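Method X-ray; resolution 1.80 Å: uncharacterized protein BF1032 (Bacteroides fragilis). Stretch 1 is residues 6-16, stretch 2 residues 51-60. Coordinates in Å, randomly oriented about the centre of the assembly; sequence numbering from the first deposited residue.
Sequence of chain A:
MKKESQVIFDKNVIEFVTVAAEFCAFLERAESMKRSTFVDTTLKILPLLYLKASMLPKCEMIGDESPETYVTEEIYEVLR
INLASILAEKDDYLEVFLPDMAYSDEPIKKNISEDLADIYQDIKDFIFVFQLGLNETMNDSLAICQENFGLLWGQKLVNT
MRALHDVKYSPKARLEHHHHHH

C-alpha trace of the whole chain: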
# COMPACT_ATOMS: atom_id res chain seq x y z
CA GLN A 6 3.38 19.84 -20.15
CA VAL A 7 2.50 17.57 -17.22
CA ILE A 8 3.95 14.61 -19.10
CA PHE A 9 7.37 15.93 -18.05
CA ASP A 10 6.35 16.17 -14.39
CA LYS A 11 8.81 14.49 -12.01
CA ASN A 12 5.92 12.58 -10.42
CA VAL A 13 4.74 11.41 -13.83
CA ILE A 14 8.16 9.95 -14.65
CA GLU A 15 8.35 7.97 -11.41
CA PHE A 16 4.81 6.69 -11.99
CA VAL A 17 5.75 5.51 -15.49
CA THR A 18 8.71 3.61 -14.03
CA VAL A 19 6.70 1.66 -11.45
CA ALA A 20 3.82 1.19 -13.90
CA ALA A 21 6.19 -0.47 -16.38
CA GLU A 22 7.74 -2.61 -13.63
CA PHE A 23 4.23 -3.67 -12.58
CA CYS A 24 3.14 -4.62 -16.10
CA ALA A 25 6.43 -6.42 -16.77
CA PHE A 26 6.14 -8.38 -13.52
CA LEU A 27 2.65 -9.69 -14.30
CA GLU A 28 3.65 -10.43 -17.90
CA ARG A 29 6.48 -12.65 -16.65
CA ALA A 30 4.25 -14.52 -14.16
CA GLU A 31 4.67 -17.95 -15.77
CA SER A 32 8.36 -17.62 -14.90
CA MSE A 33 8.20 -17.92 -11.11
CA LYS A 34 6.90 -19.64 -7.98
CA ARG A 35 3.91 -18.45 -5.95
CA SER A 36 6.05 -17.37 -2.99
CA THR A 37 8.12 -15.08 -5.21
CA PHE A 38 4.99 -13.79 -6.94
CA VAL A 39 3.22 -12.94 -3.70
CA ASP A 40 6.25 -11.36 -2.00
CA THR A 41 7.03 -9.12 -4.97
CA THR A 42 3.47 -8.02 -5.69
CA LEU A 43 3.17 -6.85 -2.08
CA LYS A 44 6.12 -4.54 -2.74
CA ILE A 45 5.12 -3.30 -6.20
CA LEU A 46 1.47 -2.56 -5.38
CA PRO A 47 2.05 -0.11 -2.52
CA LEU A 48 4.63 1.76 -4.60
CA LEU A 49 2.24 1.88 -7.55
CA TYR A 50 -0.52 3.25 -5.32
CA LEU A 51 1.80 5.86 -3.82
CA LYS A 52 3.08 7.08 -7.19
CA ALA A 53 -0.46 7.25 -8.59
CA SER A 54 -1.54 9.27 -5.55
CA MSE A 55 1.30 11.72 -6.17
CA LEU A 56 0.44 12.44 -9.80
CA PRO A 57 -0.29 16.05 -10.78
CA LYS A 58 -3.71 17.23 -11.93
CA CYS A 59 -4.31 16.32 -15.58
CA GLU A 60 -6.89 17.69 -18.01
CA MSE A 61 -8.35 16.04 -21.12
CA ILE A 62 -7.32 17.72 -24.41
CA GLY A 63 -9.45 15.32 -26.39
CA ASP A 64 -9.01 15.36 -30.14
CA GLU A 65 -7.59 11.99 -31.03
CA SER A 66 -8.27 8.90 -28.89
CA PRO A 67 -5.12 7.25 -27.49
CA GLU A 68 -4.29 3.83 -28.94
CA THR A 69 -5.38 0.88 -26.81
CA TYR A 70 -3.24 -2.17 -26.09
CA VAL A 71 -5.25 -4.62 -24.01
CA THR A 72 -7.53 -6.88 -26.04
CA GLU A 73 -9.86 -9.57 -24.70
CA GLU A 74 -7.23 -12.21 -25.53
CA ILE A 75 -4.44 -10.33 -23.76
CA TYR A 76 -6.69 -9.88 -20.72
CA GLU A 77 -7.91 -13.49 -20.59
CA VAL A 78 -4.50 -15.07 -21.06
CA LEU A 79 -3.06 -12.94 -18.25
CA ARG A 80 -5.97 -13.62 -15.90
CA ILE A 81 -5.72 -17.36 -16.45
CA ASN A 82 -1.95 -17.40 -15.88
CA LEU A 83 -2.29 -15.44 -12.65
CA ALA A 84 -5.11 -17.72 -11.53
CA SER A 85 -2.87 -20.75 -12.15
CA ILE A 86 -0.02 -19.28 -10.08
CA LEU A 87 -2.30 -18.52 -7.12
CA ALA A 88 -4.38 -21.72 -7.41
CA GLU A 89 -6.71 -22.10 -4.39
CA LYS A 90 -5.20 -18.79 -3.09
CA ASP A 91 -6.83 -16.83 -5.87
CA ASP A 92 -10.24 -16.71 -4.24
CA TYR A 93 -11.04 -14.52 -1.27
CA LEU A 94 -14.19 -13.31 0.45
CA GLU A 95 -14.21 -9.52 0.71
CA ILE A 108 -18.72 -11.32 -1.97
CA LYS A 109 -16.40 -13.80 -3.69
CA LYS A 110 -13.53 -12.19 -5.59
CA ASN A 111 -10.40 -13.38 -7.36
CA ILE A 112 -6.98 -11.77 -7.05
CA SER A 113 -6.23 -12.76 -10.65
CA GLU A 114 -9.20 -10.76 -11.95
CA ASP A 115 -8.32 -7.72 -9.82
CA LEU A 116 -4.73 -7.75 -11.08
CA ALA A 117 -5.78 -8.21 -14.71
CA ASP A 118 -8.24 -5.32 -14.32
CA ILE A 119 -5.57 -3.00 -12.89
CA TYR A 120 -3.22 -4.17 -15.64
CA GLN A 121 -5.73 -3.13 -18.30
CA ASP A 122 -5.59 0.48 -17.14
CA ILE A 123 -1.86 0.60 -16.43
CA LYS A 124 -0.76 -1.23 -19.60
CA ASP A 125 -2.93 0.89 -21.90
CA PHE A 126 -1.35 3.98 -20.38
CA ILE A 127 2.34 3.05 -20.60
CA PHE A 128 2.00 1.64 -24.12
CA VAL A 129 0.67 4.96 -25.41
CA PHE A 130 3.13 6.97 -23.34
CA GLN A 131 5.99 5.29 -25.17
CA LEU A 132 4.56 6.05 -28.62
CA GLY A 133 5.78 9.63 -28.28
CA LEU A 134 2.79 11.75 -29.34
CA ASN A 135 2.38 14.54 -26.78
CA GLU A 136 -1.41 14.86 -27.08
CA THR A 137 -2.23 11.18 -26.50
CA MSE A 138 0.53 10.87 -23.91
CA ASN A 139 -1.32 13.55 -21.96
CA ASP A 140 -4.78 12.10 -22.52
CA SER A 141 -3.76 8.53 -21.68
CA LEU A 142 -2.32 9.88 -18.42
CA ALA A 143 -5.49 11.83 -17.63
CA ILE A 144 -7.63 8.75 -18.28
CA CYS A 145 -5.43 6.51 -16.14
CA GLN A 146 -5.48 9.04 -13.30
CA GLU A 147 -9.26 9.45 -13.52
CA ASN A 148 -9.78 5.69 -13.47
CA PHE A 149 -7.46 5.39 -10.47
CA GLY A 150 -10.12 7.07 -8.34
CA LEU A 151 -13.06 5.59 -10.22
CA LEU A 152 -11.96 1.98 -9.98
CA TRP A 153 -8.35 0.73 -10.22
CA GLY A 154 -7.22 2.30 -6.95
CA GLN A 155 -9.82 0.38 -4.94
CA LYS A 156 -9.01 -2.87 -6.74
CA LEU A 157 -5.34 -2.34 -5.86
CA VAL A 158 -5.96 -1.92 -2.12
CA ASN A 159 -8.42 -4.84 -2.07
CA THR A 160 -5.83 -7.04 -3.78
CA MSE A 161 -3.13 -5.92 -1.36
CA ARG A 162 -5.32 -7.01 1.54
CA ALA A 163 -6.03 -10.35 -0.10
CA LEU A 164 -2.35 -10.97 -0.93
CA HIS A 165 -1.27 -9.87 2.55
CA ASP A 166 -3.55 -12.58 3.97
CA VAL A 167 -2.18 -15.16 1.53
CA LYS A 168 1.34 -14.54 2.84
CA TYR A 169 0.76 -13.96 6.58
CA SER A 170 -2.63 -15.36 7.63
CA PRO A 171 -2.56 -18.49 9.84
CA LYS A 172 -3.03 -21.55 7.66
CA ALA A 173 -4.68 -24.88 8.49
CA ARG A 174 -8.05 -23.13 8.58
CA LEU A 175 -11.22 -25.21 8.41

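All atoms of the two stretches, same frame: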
# COMPACT_ATOMS: atom_id res chain seq x y z
N GLN A 6 3.63 19.01 -21.37
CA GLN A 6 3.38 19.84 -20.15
C GLN A 6 3.55 19.01 -18.88
O GLN A 6 4.65 18.92 -18.33
CB GLN A 6 1.97 20.43 -20.20
CG GLN A 6 1.68 21.23 -21.47
CD GLN A 6 0.33 21.93 -21.43
OE1 GLN A 6 -0.71 21.29 -21.32
NE2 GLN A 6 0.35 23.25 -21.53
N VAL A 7 2.46 18.40 -18.42
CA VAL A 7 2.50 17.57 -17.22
C VAL A 7 3.23 16.26 -17.48
O VAL A 7 3.75 15.64 -16.56
CB VAL A 7 1.08 17.25 -16.70
CG1 VAL A 7 0.38 18.52 -16.25
CG2 VAL A 7 0.27 16.57 -17.79
N ILE A 8 3.29 15.85 -18.74
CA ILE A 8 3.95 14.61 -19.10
C ILE A 8 5.45 14.63 -18.78
O ILE A 8 6.13 13.61 -18.87
CB ILE A 8 3.77 14.28 -20.59
CG1 ILE A 8 4.34 15.41 -21.45
CG2 ILE A 8 2.29 14.07 -20.89
CD1 ILE A 8 4.33 15.10 -22.93
N PHE A 9 5.96 15.80 -18.40
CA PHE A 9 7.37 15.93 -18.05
C PHE A 9 7.51 16.04 -16.54
O PHE A 9 8.63 16.09 -16.01
CB PHE A 9 7.97 17.18 -18.71
CG PHE A 9 7.89 17.16 -20.21
CD1 PHE A 9 8.51 16.15 -20.94
CD2 PHE A 9 7.21 18.16 -20.89
CE1 PHE A 9 8.44 16.13 -22.34
CE2 PHE A 9 7.13 18.15 -22.29
CZ PHE A 9 7.75 17.14 -23.01
N ASP A 10 6.38 16.07 -15.85
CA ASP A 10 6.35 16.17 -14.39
C ASP A 10 7.20 15.07 -13.74
O ASP A 10 7.17 13.92 -14.17
CB ASP A 10 4.91 16.07 -13.90
CG ASP A 10 4.76 16.40 -12.43
OD1 ASP A 10 4.85 17.60 -12.08
OD2 ASP A 10 4.56 15.47 -11.63
N LYS A 11 7.95 15.44 -12.71
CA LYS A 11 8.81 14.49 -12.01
C LYS A 11 8.01 13.32 -11.44
O LYS A 11 8.49 12.19 -11.40
CB LYS A 11 9.55 15.21 -10.87
CG LYS A 11 8.66 15.69 -9.74
CD LYS A 11 9.42 16.58 -8.76
CE LYS A 11 8.65 16.80 -7.47
NZ LYS A 11 7.30 17.37 -7.69
N ASN A 12 6.79 13.60 -10.99
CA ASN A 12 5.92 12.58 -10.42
C ASN A 12 5.40 11.66 -11.52
O ASN A 12 5.15 10.47 -11.29
CB ASN A 12 4.76 13.24 -9.68
CG ASN A 12 5.21 13.97 -8.43
OD1 ASN A 12 4.69 15.03 -8.10
ND2 ASN A 12 6.17 13.39 -7.72
N VAL A 13 5.22 12.21 -12.72
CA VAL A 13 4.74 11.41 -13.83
C VAL A 13 5.80 10.38 -14.21
O VAL A 13 5.50 9.20 -14.41
CB VAL A 13 4.41 12.30 -15.05
CG1 VAL A 13 4.10 11.43 -16.26
CG2 VAL A 13 3.21 13.18 -14.73
N ILE A 14 7.05 10.83 -14.30
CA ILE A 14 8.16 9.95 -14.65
C ILE A 14 8.29 8.76 -13.69
O ILE A 14 8.43 7.62 -14.12
CB ILE A 14 9.50 10.72 -14.65
CG1 ILE A 14 9.41 11.89 -15.64
CG2 ILE A 14 10.66 9.79 -15.01
CD1 ILE A 14 9.05 11.47 -17.05
N GLU A 15 8.24 9.04 -12.39
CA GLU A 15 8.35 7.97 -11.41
C GLU A 15 7.17 7.01 -11.51
O GLU A 15 7.31 5.82 -11.27
CB GLU A 15 8.46 8.54 -10.00
CG GLU A 15 9.70 9.40 -9.80
CD GLU A 15 10.05 9.59 -8.34
OE1 GLU A 15 9.14 9.90 -7.54
OE2 GLU A 15 11.24 9.42 -7.99
N PHE A 16 5.99 7.54 -11.85
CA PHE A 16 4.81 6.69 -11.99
C PHE A 16 5.02 5.76 -13.19
O PHE A 16 4.74 4.56 -13.12
CB PHE A 16 3.55 7.54 -12.21
CG PHE A 16 2.30 6.72 -12.42
CD1 PHE A 16 1.82 5.90 -11.40
CD2 PHE A 16 1.63 6.76 -13.63
CE1 PHE A 16 0.67 5.12 -11.60
CE2 PHE A 16 0.49 5.98 -13.84
CZ PHE A 16 0.01 5.16 -12.82
N LEU A 51 1.17 4.62 -4.26
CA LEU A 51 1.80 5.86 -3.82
C LEU A 51 2.11 6.79 -4.99
O LEU A 51 1.79 7.97 -4.95
CB LEU A 51 3.08 5.54 -3.05
CG LEU A 51 3.93 6.73 -2.59
CD1 LEU A 51 3.12 7.66 -1.72
CD2 LEU A 51 5.15 6.19 -1.82
N LYS A 52 2.74 6.26 -6.03
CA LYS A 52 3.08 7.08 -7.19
C LYS A 52 1.83 7.61 -7.91
O LYS A 52 1.83 8.73 -8.41
CB LYS A 52 3.97 6.29 -8.15
CG LYS A 52 5.34 5.95 -7.58
CD LYS A 52 6.06 7.21 -7.10
CE LYS A 52 7.32 6.90 -6.31
NZ LYS A 52 7.91 8.13 -5.70
N ALA A 53 0.77 6.80 -7.95
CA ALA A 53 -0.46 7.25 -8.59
C ALA A 53 -1.06 8.39 -7.77
O ALA A 53 -1.56 9.37 -8.33
CB ALA A 53 -1.45 6.09 -8.68
N SER A 54 -1.00 8.26 -6.45
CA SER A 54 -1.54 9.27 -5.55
C SER A 54 -0.78 10.58 -5.62
O SER A 54 -1.32 11.63 -5.27
CB SER A 54 -1.50 8.76 -4.10
OG SER A 54 -2.24 7.56 -3.95
N MSE A 55 0.47 10.53 -6.08
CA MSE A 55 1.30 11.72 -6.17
C MSE A 55 1.30 12.41 -7.53
O MSE A 55 1.99 13.41 -7.73
CB MSE A 55 2.74 11.38 -5.78
CG MSE A 55 2.87 10.97 -4.32
SE MSE A 55 4.67 10.45 -3.86
CE MSE A 55 5.46 12.22 -3.71
N LEU A 56 0.53 11.87 -8.46
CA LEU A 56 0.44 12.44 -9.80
C LEU A 56 -0.15 13.83 -9.77
O LEU A 56 -0.95 14.16 -8.90
CB LEU A 56 -0.41 11.54 -10.70
CG LEU A 56 0.25 10.22 -11.12
CD1 LEU A 56 -0.74 9.37 -11.90
CD2 LEU A 56 1.49 10.51 -11.95
N PRO A 57 0.25 14.69 -10.73
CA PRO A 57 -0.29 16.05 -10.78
C PRO A 57 -1.65 16.03 -11.45
O PRO A 57 -2.03 15.04 -12.08
CB PRO A 57 0.76 16.80 -11.59
CG PRO A 57 1.21 15.76 -12.57
CD PRO A 57 1.35 14.52 -11.69
N LYS A 58 -2.39 17.13 -11.33
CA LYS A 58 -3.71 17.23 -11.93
C LYS A 58 -3.60 17.28 -13.45
O LYS A 58 -2.87 18.10 -14.01
CB LYS A 58 -4.42 18.49 -11.42
CG LYS A 58 -4.75 18.43 -9.93
CD LYS A 58 -5.15 19.80 -9.38
CE LYS A 58 -3.95 20.74 -9.32
NZ LYS A 58 -4.30 22.03 -8.67
N CYS A 59 -4.33 16.39 -14.12
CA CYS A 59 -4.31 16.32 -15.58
C CYS A 59 -5.68 16.66 -16.17
O CYS A 59 -6.72 16.35 -15.60
CB CYS A 59 -3.90 14.92 -16.03
SG CYS A 59 -2.28 14.40 -15.42
N GLU A 60 -5.66 17.31 -17.33
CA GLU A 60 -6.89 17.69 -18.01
C GLU A 60 -6.95 17.05 -19.40
O GLU A 60 -5.94 16.93 -20.08
CB GLU A 60 -6.96 19.21 -18.16
CG GLU A 60 -5.81 19.80 -18.98
CD GLU A 60 -5.98 21.29 -19.24
OE1 GLU A 60 -6.12 22.06 -18.27
OE2 GLU A 60 -5.97 21.68 -20.43
O HOH W 1 4.18 9.88 -8.80

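The contact is mostly apolar, with a few polar ties, and buries 578 Å² over both sides. The largest share comes from Phe16, buried, with chi1 in t. Leu56 CD1 sits over one face of the ring, 4.0 Å from its centroid and 12° off the normal, a CH-pi contact. The ring also reaches Ala53, whose small methyl packs against it, with Phe16 CE1 3.7 Å from Ala53 CB, while Phe16 CD1 also comes within 3.7 Å of Ala53 N. Leucine suits its place because both branches pack on Phe16, CD1 over the ring face and Leu56 CD2 3.6 Å from Phe16 CB, and Leu56 CD2 also reaches Val13 CG2 at 4.2 Å. The CB of Leu56 points sideways, but the chain, m then t, brings its end nearer.

Further along, rigid and branched residues continue the packing. Val13 CG2 is 3.8 Å from Pro57 CD, and Val7 CG2 meets Cys59 SG at 4.1 Å, apolar contacts that need no directional partner.

Charge enters once across the pair. Lys52 NZ donates to Glu15 OE1 at 2.8 Å, a hydrogen bond within a salt bridge. Both CA-to-CB bonds point toward the opposite stretch, and the long side chains carry their charges together while Lys52 CB stays 3.9 Å from Phe16 CD1.

One water joins the backbones, donating to Asn12 O at 2.7 Å and to Lys52 O at 2.6 Å, although each carbonyl also accepts a backbone hydrogen bond, that to Lys52 O weak. Asp10, at the N-cap position, accepts from Asn12 N through OD2 at 3.0 Å, satisfying a free helix amide; the same Asp10 OD2 lies 3.3 Å from Pro57 CD. Asn12 OD1 and Met55 O, both acceptors, approach to 3.2 Å without a hydrogen bond, so proximity alone is no bond here.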